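Local coordinates for protein tryptophanyl-tRNA synthetase (Cryptosporidium parvum Iowa II, PDB 3HV0) that probably catalyses the ATP-dependent joining of L-tryptophan to tRNA(Trp), this chain being the class I synthetase part of a longer protein, with tryptophan bound, at residues Y76-R81 with V111-D116; T115-F120 with F155-Y160; H221-H226 with S250-I255; E86-G91 with M139-A144. One frame throughout, in Å; residues are numbered along the deposited sequence.

Contact 1. Residues Y76-R81 with V111-D116; sequences YLYTGR and VIQLTD. With TRP (tryptophan), chain C.
Tyr78 and Gln113, on the same face of the sheet, both have CG anti to the backbone N (chi1 159° and 176°); at their ends Tyr78 OH lies 3.0 Å from Gln113 OE1. The phenol ring and the amide are turned 70° apart. Tyr78 OH accepts the indole N-H of the bound tryptophan (TRP NE1 to Tyr78 OH 3.1 Å) and is also hydrogen-bonded to Gln201 O, while Gln113 NE2 donates to Asn157 OD1 and Val200 O. TRP CZ2 sits over one face of the Tyr78 ring, toward its rim; Val111 O lies in plane at the ring edge, and Val111 CG1 packs on Tyr78 CD1 at 3.8 Å. Gly80 has no side chain, and the indole settles directly on its backbone, TRP CD2 being 3.4 Å from Gly80 CA. Across the other face, Arg81 CG meets Leu114 CD2 at 3.7 Å; the bent arginine then leads away to Asn138 and Ser85. The backbones pair in parallel: Thr79 N bonds to Val111 O, Gln113 N to Thr79 O, Arg81 N to Gln113 O and Thr115 N to Arg81 O (3.0 Å). This is the strand pair of a beta-alpha-beta crossover through helix 93-106, part of the class I Rossmann fold whose sheet here carries the tryptophan pocket.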
# COMPACT_ATOMS: atom_id res chain seq x y z
N TYR A 76 -10.21 -18.87 12.40
CA TYR A 76 -9.17 -18.05 13.05
C TYR A 76 -9.68 -16.74 13.59
O TYR A 76 -10.73 -16.24 13.17
CB TYR A 76 -7.97 -17.81 12.13
CG TYR A 76 -8.11 -16.79 11.01
CD1 TYR A 76 -8.73 -17.13 9.82
CD2 TYR A 76 -7.54 -15.52 11.11
CE1 TYR A 76 -8.82 -16.23 8.76
CE2 TYR A 76 -7.64 -14.60 10.05
CZ TYR A 76 -8.27 -14.97 8.87
OH TYR A 76 -8.38 -14.09 7.79
N LEU A 77 -8.92 -16.19 14.54
CA LEU A 77 -9.25 -14.92 15.17
C LEU A 77 -8.39 -13.82 14.56
O LEU A 77 -7.29 -14.07 14.18
CB LEU A 77 -9.03 -14.99 16.68
CG LEU A 77 -9.82 -16.07 17.44
CD1 LEU A 77 -9.13 -16.57 18.71
CD2 LEU A 77 -11.23 -15.58 17.75
N TYR A 78 -8.92 -12.62 14.44
CA TYR A 78 -8.14 -11.46 14.02
C TYR A 78 -8.54 -10.26 14.88
O TYR A 78 -9.71 -9.88 14.95
CB TYR A 78 -8.35 -11.17 12.54
CG TYR A 78 -8.02 -9.76 12.05
CD1 TYR A 78 -6.87 -9.10 12.44
CD2 TYR A 78 -8.85 -9.12 11.14
CE1 TYR A 78 -6.58 -7.84 11.96
CE2 TYR A 78 -8.57 -7.86 10.66
CZ TYR A 78 -7.43 -7.21 11.07
OH TYR A 78 -7.17 -5.93 10.59
N THR A 79 -7.55 -9.71 15.57
CA THR A 79 -7.76 -8.48 16.31
C THR A 79 -6.56 -7.56 16.07
O THR A 79 -5.63 -7.96 15.43
CB THR A 79 -8.00 -8.76 17.77
OG1 THR A 79 -8.77 -7.69 18.30
CG2 THR A 79 -6.72 -8.87 18.54
N GLY A 80 -6.62 -6.34 16.56
CA GLY A 80 -5.54 -5.36 16.28
C GLY A 80 -5.38 -4.27 17.30
O GLY A 80 -6.12 -4.20 18.27
N ARG A 81 -4.38 -3.41 17.05
CA ARG A 81 -3.99 -2.35 17.96
C ARG A 81 -3.28 -1.21 17.16
O ARG A 81 -2.45 -1.45 16.31
CB ARG A 81 -3.11 -2.96 19.05
CG ARG A 81 -2.12 -2.04 19.73
CD ARG A 81 -2.76 -0.93 20.55
NE ARG A 81 -1.76 -0.04 21.13
CZ ARG A 81 -2.03 1.10 21.75
NH1 ARG A 81 -3.28 1.51 21.88
NH2 ARG A 81 -1.04 1.84 22.23
N VAL A 111 -4.28 -13.97 14.81
CA VAL A 111 -3.54 -13.09 13.93
C VAL A 111 -3.74 -11.66 14.47
O VAL A 111 -4.87 -11.30 14.71
CB VAL A 111 -4.11 -13.26 12.49
CG1 VAL A 111 -4.41 -11.93 11.84
CG2 VAL A 111 -3.19 -14.17 11.64
N ILE A 112 -2.67 -10.88 14.72
CA ILE A 112 -2.76 -9.58 15.39
C ILE A 112 -1.98 -8.46 14.61
O ILE A 112 -0.78 -8.58 14.40
CB ILE A 112 -2.20 -9.65 16.81
CG1 ILE A 112 -2.90 -10.76 17.64
CG2 ILE A 112 -2.39 -8.35 17.53
CD1 ILE A 112 -2.41 -10.91 19.07
N GLN A 113 -2.67 -7.38 14.23
CA GLN A 113 -2.09 -6.34 13.38
C GLN A 113 -1.73 -5.06 14.16
O GLN A 113 -2.60 -4.43 14.78
CB GLN A 113 -3.08 -5.97 12.26
CG GLN A 113 -2.61 -4.82 11.37
CD GLN A 113 -3.66 -4.41 10.32
OE1 GLN A 113 -4.80 -4.13 10.65
NE2 GLN A 113 -3.26 -4.38 9.05
N LEU A 114 -0.46 -4.70 14.17
CA LEU A 114 -0.08 -3.44 14.76
C LEU A 114 -0.02 -2.39 13.65
O LEU A 114 0.80 -2.48 12.76
CB LEU A 114 1.21 -3.60 15.53
CG LEU A 114 0.87 -4.31 16.85
CD1 LEU A 114 1.71 -5.56 17.10
CD2 LEU A 114 0.93 -3.31 17.99
N THR A 115 -0.92 -1.42 13.70
CA THR A 115 -1.11 -0.50 12.59
C THR A 115 -0.20 0.71 12.66
O THR A 115 -0.68 1.85 12.73
CB THR A 115 -2.60 -0.06 12.46
OG1 THR A 115 -2.99 0.80 13.54
CG2 THR A 115 -3.48 -1.25 12.45
N ASP A 116 1.12 0.51 12.58
CA ASP A 116 2.04 1.68 12.61
C ASP A 116 1.84 2.65 11.43
O ASP A 116 2.12 3.82 11.57
CB ASP A 116 3.51 1.28 12.74
CG ASP A 116 3.85 0.06 11.93
OD1 ASP A 116 3.71 0.05 10.71
OD2 ASP A 116 4.26 -0.95 12.49
N TRP C . -7.11 0.65 13.93
CA TRP C . -7.36 -0.08 15.21
C TRP C . -7.21 0.87 16.39
O TRP C . -6.57 1.93 16.26
CB TRP C . -6.43 -1.30 15.38
CG TRP C . -6.92 -2.54 14.66
CD1 TRP C . -6.43 -3.07 13.50
CD2 TRP C . -7.99 -3.41 15.07
NE1 TRP C . -7.12 -4.21 13.17
CE2 TRP C . -8.09 -4.43 14.11
CE3 TRP C . -8.86 -3.43 16.16
CZ2 TRP C . -9.03 -5.46 14.20
CZ3 TRP C . -9.79 -4.45 16.24
CH2 TRP C . -9.88 -5.45 15.26
OXT TRP C . -7.75 0.57 17.47

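Contact 2. Residues T115-F120 with F155-Y160; sequences TDDEKF and FTNLEY. With TRP (tryptophan), chain C.
Beside the part of the tryptophan pocket that holds the ligand's amino group, helices 116-122 and 157-174 are joined at their first turns by Asp117 with Asn157 and by Asp116 with Leu158. Asn157 ND2 donates to Asp117 OD1 at 2.7 Å in a nearly straight bond (177°) that leaves in the amide plane and reaches the oxygen from the syn side, somewhat out of the carboxylate plane; carboxylate and amide are turned 61° apart. A weak second bond runs from Asn157 ND2 to Asp117 OD2. With Asn157 OD1 bonded to Gln113, the amide has a second hold that fixes its rotation. Asp116 has CG between the backbone N and the carbonyl carbon (chi1 39°); its OD1 takes Leu158 N on the syn lone pair at 3.1 Å, an acidic group at a helix start that may favourably meet the helix dipole. Thr156 OG1 caps the same helix through a weak bond from Glu159 N (3.2 Å). On the ligand side, Thr115 OG1 donates to Glu118 OE1 at 2.6 Å, and the same oxygen accepts from the amino group of the bound tryptophan. Strand 152-156 runs beside strand 110-114 in the sheet. Asp116 touches Thr131 of helix 128-143, Asp117 packs on helix 192-202, and Asp117 OD2 is hydrogen-bonded to Tyr165 of the second subunit, placing the junction at the dimer interface.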
# COMPACT_ATOMS: atom_id res chain seq x y z
N THR A 115 -0.92 -1.42 13.70
CA THR A 115 -1.11 -0.50 12.59
C THR A 115 -0.20 0.71 12.66
O THR A 115 -0.68 1.85 12.73
CB THR A 115 -2.60 -0.06 12.46
OG1 THR A 115 -2.99 0.80 13.54
CG2 THR A 115 -3.48 -1.25 12.45
N ASP A 116 1.12 0.51 12.58
CA ASP A 116 2.04 1.68 12.61
C ASP A 116 1.84 2.65 11.43
O ASP A 116 2.12 3.82 11.57
CB ASP A 116 3.51 1.28 12.74
CG ASP A 116 3.85 0.06 11.93
OD1 ASP A 116 3.71 0.05 10.71
OD2 ASP A 116 4.26 -0.95 12.49
N ASP A 117 1.38 2.15 10.29
CA ASP A 117 0.99 2.98 9.16
C ASP A 117 -0.20 3.90 9.45
O ASP A 117 -0.14 5.09 9.13
CB ASP A 117 0.70 2.11 7.92
CG ASP A 117 -0.25 0.94 8.21
OD1 ASP A 117 -0.73 0.83 9.35
OD2 ASP A 117 -0.50 0.13 7.29
N GLU A 118 -1.25 3.38 10.07
CA GLU A 118 -2.49 4.13 10.33
C GLU A 118 -2.25 5.40 11.16
O GLU A 118 -2.76 6.46 10.84
CB GLU A 118 -3.52 3.22 11.05
CG GLU A 118 -4.78 3.93 11.59
CD GLU A 118 -5.67 3.01 12.46
OE1 GLU A 118 -5.21 1.90 12.89
OE2 GLU A 118 -6.84 3.42 12.74
N LYS A 119 -1.49 5.26 12.23
CA LYS A 119 -1.39 6.29 13.28
C LYS A 119 -0.42 7.35 12.87
O LYS A 119 -0.60 8.52 13.19
CB LYS A 119 -0.99 5.65 14.62
CG LYS A 119 -2.01 4.61 15.14
CD LYS A 119 -3.37 5.30 15.31
CE LYS A 119 -4.42 4.41 15.95
NZ LYS A 119 -5.64 5.21 16.32
N PHE A 120 0.60 6.96 12.12
CA PHE A 120 1.36 7.94 11.40
C PHE A 120 0.47 8.72 10.42
O PHE A 120 0.66 9.92 10.23
CB PHE A 120 2.50 7.28 10.66
CG PHE A 120 3.16 8.18 9.65
CD1 PHE A 120 3.98 9.20 10.08
CD2 PHE A 120 2.98 7.99 8.31
CE1 PHE A 120 4.60 10.04 9.17
CE2 PHE A 120 3.61 8.83 7.39
CZ PHE A 120 4.42 9.85 7.82
N PHE A 155 2.20 -9.03 13.93
CA PHE A 155 2.93 -8.35 12.90
C PHE A 155 2.60 -6.86 12.82
O PHE A 155 1.48 -6.42 13.16
CB PHE A 155 2.64 -8.99 11.53
CG PHE A 155 1.20 -8.86 11.09
CD1 PHE A 155 0.26 -9.82 11.44
CD2 PHE A 155 0.80 -7.77 10.31
CE1 PHE A 155 -1.05 -9.69 11.03
CE2 PHE A 155 -0.50 -7.64 9.91
CZ PHE A 155 -1.44 -8.60 10.27
N THR A 156 3.57 -6.07 12.35
CA THR A 156 3.31 -4.67 12.04
C THR A 156 3.04 -4.52 10.55
O THR A 156 3.58 -5.26 9.73
CB THR A 156 4.51 -3.76 12.40
OG1 THR A 156 5.51 -3.81 11.36
CG2 THR A 156 5.09 -4.11 13.77
N ASN A 157 2.22 -3.54 10.19
CA ASN A 157 1.95 -3.30 8.79
C ASN A 157 3.23 -2.94 8.01
O ASN A 157 3.38 -3.34 6.87
CB ASN A 157 0.89 -2.22 8.60
CG ASN A 157 -0.50 -2.73 8.86
OD1 ASN A 157 -0.76 -3.92 8.80
ND2 ASN A 157 -1.41 -1.82 9.15
N LEU A 158 4.15 -2.21 8.61
CA LEU A 158 5.37 -1.87 7.88
C LEU A 158 6.17 -3.12 7.50
O LEU A 158 6.93 -3.11 6.53
CB LEU A 158 6.24 -0.86 8.65
CG LEU A 158 5.81 0.62 8.53
CD1 LEU A 158 6.95 1.57 8.89
CD2 LEU A 158 5.38 0.97 7.15
N GLU A 159 6.00 -4.20 8.26
CA GLU A 159 6.80 -5.37 8.00
C GLU A 159 6.11 -6.47 7.23
O GLU A 159 6.79 -7.27 6.63
CB GLU A 159 7.40 -5.88 9.29
CG GLU A 159 8.64 -5.07 9.65
CD GLU A 159 9.19 -5.38 10.99
OE1 GLU A 159 8.56 -6.16 11.74
OE2 GLU A 159 10.26 -4.83 11.30
N TYR A 160 4.78 -6.46 7.20
CA TYR A 160 3.98 -7.52 6.57
C TYR A 160 3.16 -7.01 5.40
O TYR A 160 2.36 -7.76 4.85
CB TYR A 160 3.05 -8.14 7.61
CG TYR A 160 2.42 -9.47 7.22
CD1 TYR A 160 3.18 -10.60 7.05
CD2 TYR A 160 1.05 -9.57 7.06
CE1 TYR A 160 2.61 -11.82 6.70
CE2 TYR A 160 0.46 -10.76 6.69
CZ TYR A 160 1.25 -11.89 6.52
OH TYR A 160 0.66 -13.08 6.17
N TRP C . -7.11 0.65 13.93
CA TRP C . -7.36 -0.08 15.21
C TRP C . -7.21 0.87 16.39
O TRP C . -6.57 1.93 16.26
CB TRP C . -6.43 -1.30 15.38
CG TRP C . -6.92 -2.54 14.66
CD1 TRP C . -6.43 -3.07 13.50
CD2 TRP C . -7.99 -3.41 15.07
NE1 TRP C . -7.12 -4.21 13.17
CE2 TRP C . -8.09 -4.43 14.11
CE3 TRP C . -8.86 -3.43 16.16
CZ2 TRP C . -9.03 -5.46 14.20
CZ3 TRP C . -9.79 -4.45 16.24
CH2 TRP C . -9.88 -5.45 15.26
OXT TRP C . -7.75 0.57 17.47

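Contact 3. Residues H221-H226 with S250-I255; sequences HCLVPH and SSIHSI. With TRP (tryptophan), chain C.
His226 and His253 form the tight part of the contact, lying side by side and pointing the same way, with His226 NE2 3.1 Å from His253 CD2. Their ring planes are oblique, 36° apart. His226, its CG between the backbone N and the carbonyl carbon (chi1 61°), leaves the same face as Ser251, whose CB comes within 3.5 Å of His226 NE2. Ser251 CB is also close to the neighbouring backbone, 3.1 Å from Val224 O, which accepts from Ile252 N, placed above the carbonyl plane. On the reverse face the methyl contacts are looser: Pro225 CG is 4.1 Å from Ile252 CG2, and Leu223 CD1 reaches that methyl only at 4.5 Å. Leu223 CD1 nevertheless packs closely on Ser250 CB (3.7 Å), and Ser250 OG bonds to Asp61 O. One water lies on the histidine face, hydrogen-bonded to both Ser251 OG (2.6 Å) and His226 NE2, in the plane of the His226 ring. Toward the ligand, His226 CB touches TRP CZ3 at 3.4 Å, and Val224 CG1 approaches TRP CH2. Strands 76-81 and 56-60 continue the sheet on either side. Parallel pairing bridged by helix 231-240 is the beta-alpha-beta unit of the class I Rossmann fold, here lining the benzene side of the tryptophan pocket.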
# COMPACT_ATOMS: atom_id res chain seq x y z
N HIS A 221 -12.96 -19.47 7.85
CA HIS A 221 -13.71 -18.36 8.40
C HIS A 221 -12.86 -17.59 9.37
O HIS A 221 -12.00 -18.14 10.06
CB HIS A 221 -14.99 -18.84 9.09
CG HIS A 221 -16.10 -19.20 8.14
ND1 HIS A 221 -16.32 -20.50 7.71
CD2 HIS A 221 -17.07 -18.45 7.58
CE1 HIS A 221 -17.37 -20.52 6.90
NE2 HIS A 221 -17.84 -19.29 6.80
N CYS A 222 -13.09 -16.28 9.42
CA CYS A 222 -12.36 -15.41 10.32
C CYS A 222 -13.34 -14.80 11.30
O CYS A 222 -14.44 -14.42 10.90
CB CYS A 222 -11.68 -14.30 9.55
SG CYS A 222 -11.12 -12.94 10.62
N LEU A 223 -12.95 -14.72 12.57
CA LEU A 223 -13.75 -14.05 13.60
C LEU A 223 -12.96 -12.91 14.14
O LEU A 223 -11.82 -13.10 14.55
CB LEU A 223 -14.12 -14.98 14.76
CG LEU A 223 -14.88 -14.30 15.90
CD1 LEU A 223 -16.16 -13.69 15.41
CD2 LEU A 223 -15.21 -15.25 17.03
N VAL A 224 -13.59 -11.74 14.20
CA VAL A 224 -12.91 -10.48 14.52
C VAL A 224 -13.52 -9.82 15.75
O VAL A 224 -14.60 -9.21 15.66
CB VAL A 224 -13.02 -9.53 13.35
CG1 VAL A 224 -12.20 -8.20 13.61
CG2 VAL A 224 -12.61 -10.25 12.07
N PRO A 225 -12.86 -9.98 16.91
CA PRO A 225 -13.17 -9.21 18.13
C PRO A 225 -12.73 -7.76 18.01
O PRO A 225 -11.60 -7.49 17.64
CB PRO A 225 -12.32 -9.90 19.20
CG PRO A 225 -12.18 -11.29 18.73
CD PRO A 225 -12.06 -11.17 17.23
N HIS A 226 -13.62 -6.83 18.32
CA HIS A 226 -13.22 -5.41 18.27
C HIS A 226 -14.11 -4.49 19.10
O HIS A 226 -15.26 -4.81 19.40
CB HIS A 226 -13.12 -4.93 16.81
CG HIS A 226 -14.41 -5.02 16.03
ND1 HIS A 226 -15.37 -4.03 16.08
CD2 HIS A 226 -14.84 -5.93 15.13
CE1 HIS A 226 -16.37 -4.36 15.27
NE2 HIS A 226 -16.07 -5.50 14.68
N SER A 250 -16.76 -12.77 10.42
CA SER A 250 -17.68 -12.53 11.53
C SER A 250 -17.01 -11.64 12.57
O SER A 250 -15.80 -11.58 12.64
CB SER A 250 -18.03 -13.85 12.19
OG SER A 250 -18.49 -14.73 11.19
N SER A 251 -17.82 -11.00 13.41
CA SER A 251 -17.28 -10.17 14.44
C SER A 251 -18.09 -10.26 15.72
O SER A 251 -19.24 -10.60 15.69
CB SER A 251 -17.14 -8.72 13.96
OG SER A 251 -18.26 -8.30 13.23
N ILE A 252 -17.42 -9.97 16.83
CA ILE A 252 -18.02 -9.85 18.14
C ILE A 252 -17.46 -8.57 18.79
O ILE A 252 -16.25 -8.39 18.82
CB ILE A 252 -17.76 -11.12 18.99
CG1 ILE A 252 -18.52 -11.06 20.31
CG2 ILE A 252 -16.28 -11.33 19.23
CD1 ILE A 252 -18.92 -12.48 20.84
N HIS A 253 -18.34 -7.70 19.28
CA HIS A 253 -18.00 -6.31 19.52
C HIS A 253 -18.12 -5.93 20.98
O HIS A 253 -19.11 -6.27 21.61
CB HIS A 253 -18.93 -5.36 18.76
CG HIS A 253 -19.26 -5.79 17.37
ND1 HIS A 253 -20.52 -5.66 16.83
CD2 HIS A 253 -18.49 -6.35 16.40
CE1 HIS A 253 -20.51 -6.10 15.59
NE2 HIS A 253 -19.30 -6.53 15.30
N SER A 254 -17.16 -5.15 21.47
CA SER A 254 -17.17 -4.70 22.87
C SER A 254 -17.47 -3.22 23.07
O SER A 254 -17.23 -2.38 22.20
CB SER A 254 -15.86 -5.04 23.57
OG SER A 254 -14.78 -4.37 22.98
N ILE A 255 -18.00 -2.91 24.25
CA ILE A 255 -18.27 -1.55 24.67
C ILE A 255 -16.99 -1.03 25.32
O ILE A 255 -16.30 -1.78 26.02
CB ILE A 255 -19.46 -1.51 25.66
CG1 ILE A 255 -20.00 -0.09 25.77
CG2 ILE A 255 -19.06 -2.05 27.02
CD1 ILE A 255 -20.86 0.33 24.58
N TRP C . -7.11 0.65 13.93
CA TRP C . -7.36 -0.08 15.21
C TRP C . -7.21 0.87 16.39
O TRP C . -6.57 1.93 16.26
CB TRP C . -6.43 -1.30 15.38
CG TRP C . -6.92 -2.54 14.66
CD1 TRP C . -6.43 -3.07 13.50
CD2 TRP C . -7.99 -3.41 15.07
NE1 TRP C . -7.12 -4.21 13.17
CE2 TRP C . -8.09 -4.43 14.11
CE3 TRP C . -8.86 -3.43 16.16
CZ2 TRP C . -9.03 -5.46 14.20
CZ3 TRP C . -9.79 -4.45 16.24
CH2 TRP C . -9.88 -5.45 15.26
OXT TRP C . -7.75 0.57 17.47
O HOH W 1 -17.75 -5.79 12.79

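Contact 4. Residues E86-G91 with M139-A144; sequences ESLHVG and MKDIIA
Ser87 and Leu88 meet Asp141 of helix 128-143 just ahead of the sequence His89-Val90-Gly91-His92, which corresponds to the HIGH signature of class I aminoacyl-tRNA synthetases, a motif that in this family serves ATP binding and activation of the amino acid. The signature itself leaves the helix: the His89 ring meets those of His92 and Phe277, and Val90 pairs by backbone with Ile276 and packs on helix 344-367. The segment begins with Glu86, whose carbonyl O remains 4.1 Å from Asp141 OD1 and whose side chain touches Tyr134 and Glu137 of the same helix. At Ser87 the chain comes closer: CA and OG are each 3.6 Å from Asp141 OD1, while OG makes a weak hydrogen bond to Asn279 OD1. Leu88 carries the contact. Its backbone N donates to Asp141 OD1 at 3.2 Å with an N-H...O angle of 158°, approaching from above the carboxylate plane, 36° out of it. The second oxygen of Asp141, OD2, forms a salt bridge with Arg366 NE, so both oxygens of the buried carboxylate are engaged, an arrangement expected to help keep it ionised. The Leu88 and Asp141 side chains slide past each other in opposite directions, bringing Leu88 CD1 to 3.8 Å from Asp141 OD1. The Leu88 and Ile142 side chains cross at about a right angle, with Leu88 CD2 4.0 Å from Ile142 CG1.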
# COMPACT_ATOMS: atom_id res chain seq x y z
N GLU A 86 3.30 4.49 23.75
CA GLU A 86 4.29 3.46 24.02
C GLU A 86 3.71 2.31 24.84
O GLU A 86 4.15 1.16 24.68
CB GLU A 86 5.52 4.03 24.71
CG GLU A 86 6.75 3.17 24.49
CD GLU A 86 7.99 3.72 25.16
OE1 GLU A 86 8.59 4.68 24.61
OE2 GLU A 86 8.38 3.15 26.21
N SER A 87 2.73 2.61 25.69
CA SER A 87 2.05 1.58 26.48
C SER A 87 0.55 1.51 26.20
O SER A 87 -0.09 2.49 25.84
CB SER A 87 2.30 1.82 27.96
OG SER A 87 1.84 0.71 28.71
N LEU A 88 -0.02 0.33 26.35
CA LEU A 88 -1.45 0.13 26.18
C LEU A 88 -2.20 0.67 27.39
O LEU A 88 -1.72 0.52 28.52
CB LEU A 88 -1.77 -1.35 25.98
CG LEU A 88 -1.80 -1.82 24.50
CD1 LEU A 88 -0.54 -1.42 23.72
CD2 LEU A 88 -2.04 -3.32 24.42
N HIS A 89 -3.36 1.30 27.16
CA HIS A 89 -4.28 1.64 28.27
C HIS A 89 -4.86 0.33 28.78
O HIS A 89 -4.82 -0.69 28.09
CB HIS A 89 -5.43 2.55 27.84
CG HIS A 89 -5.01 3.80 27.12
ND1 HIS A 89 -5.57 4.20 25.92
CD2 HIS A 89 -4.11 4.76 27.44
CE1 HIS A 89 -5.02 5.34 25.53
NE2 HIS A 89 -4.13 5.70 26.44
N VAL A 90 -5.41 0.36 29.98
CA VAL A 90 -6.07 -0.83 30.51
C VAL A 90 -7.34 -1.11 29.71
O VAL A 90 -7.78 -2.27 29.62
CB VAL A 90 -6.36 -0.68 32.02
CG1 VAL A 90 -6.97 -1.94 32.59
CG2 VAL A 90 -5.07 -0.37 32.77
N GLY A 91 -7.91 -0.06 29.11
CA GLY A 91 -9.11 -0.19 28.29
C GLY A 91 -8.83 -1.06 27.09
O GLY A 91 -9.66 -1.87 26.67
N MET A 139 3.72 -4.72 21.38
CA MET A 139 3.74 -6.18 21.24
C MET A 139 4.04 -6.89 22.55
O MET A 139 3.44 -7.93 22.84
CB MET A 139 4.79 -6.66 20.24
CG MET A 139 4.53 -6.26 18.82
SD MET A 139 5.50 -7.17 17.61
CE MET A 139 5.58 -8.77 18.42
N LYS A 140 4.98 -6.34 23.31
CA LYS A 140 5.33 -6.88 24.61
C LYS A 140 4.13 -6.88 25.56
O LYS A 140 3.88 -7.87 26.27
CB LYS A 140 6.49 -6.08 25.25
CG LYS A 140 7.80 -6.14 24.49
CD LYS A 140 8.84 -5.19 25.07
CE LYS A 140 10.24 -5.61 24.63
NZ LYS A 140 11.32 -4.65 25.04
N ASP A 141 3.41 -5.77 25.60
CA ASP A 141 2.18 -5.71 26.39
C ASP A 141 1.19 -6.73 25.87
O ASP A 141 0.45 -7.32 26.63
CB ASP A 141 1.52 -4.33 26.28
CG ASP A 141 2.37 -3.20 26.81
OD1 ASP A 141 2.16 -2.05 26.35
OD2 ASP A 141 3.22 -3.44 27.69
N ILE A 142 1.13 -6.89 24.54
CA ILE A 142 0.17 -7.81 23.95
C ILE A 142 0.54 -9.24 24.32
O ILE A 142 -0.32 -10.00 24.79
CB ILE A 142 0.03 -7.61 22.43
CG1 ILE A 142 -0.71 -6.31 22.17
CG2 ILE A 142 -0.72 -8.79 21.78
CD1 ILE A 142 -0.68 -5.83 20.74
N ILE A 143 1.81 -9.60 24.17
CA ILE A 143 2.29 -10.95 24.51
C ILE A 143 2.14 -11.24 26.01
O ILE A 143 1.90 -12.38 26.43
CB ILE A 143 3.75 -11.17 24.08
CG1 ILE A 143 3.86 -11.14 22.55
CG2 ILE A 143 4.31 -12.48 24.61
CD1 ILE A 143 5.23 -10.80 22.05
N ALA A 144 2.25 -10.18 26.82
CA ALA A 144 2.08 -10.30 28.27
C ALA A 144 0.68 -10.76 28.72
O ALA A 144 0.49 -11.05 29.88
CB ALA A 144 2.46 -8.97 28.97

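Contacts 1, 2 and 3 share one sheet, and all three touch the bound tryptophan. Contact 1 is the middle piece, its centre about 10 Å from that of contact 2 and about 11 Å from that of contact 3. It joins contact 3 through Tyr76 O and Leu223 N, 2.8 Å apart, and contact 2 through Leu114 N and Phe155 O, also 2.8 Å apart. Contacts 2 and 3 do not meet, their nearest atoms being about 11 Å apart; contact 2 meets the ligand's amino group through Glu118, contact 3 its benzene ring through His226. Contact 4 adjoins contact 1, Leu114 CD1 lying 3.4 Å from Met139 CG, and brings the HIGH-type loop alongside, with the Ile142 side chain about 9 Å from the tryptophan.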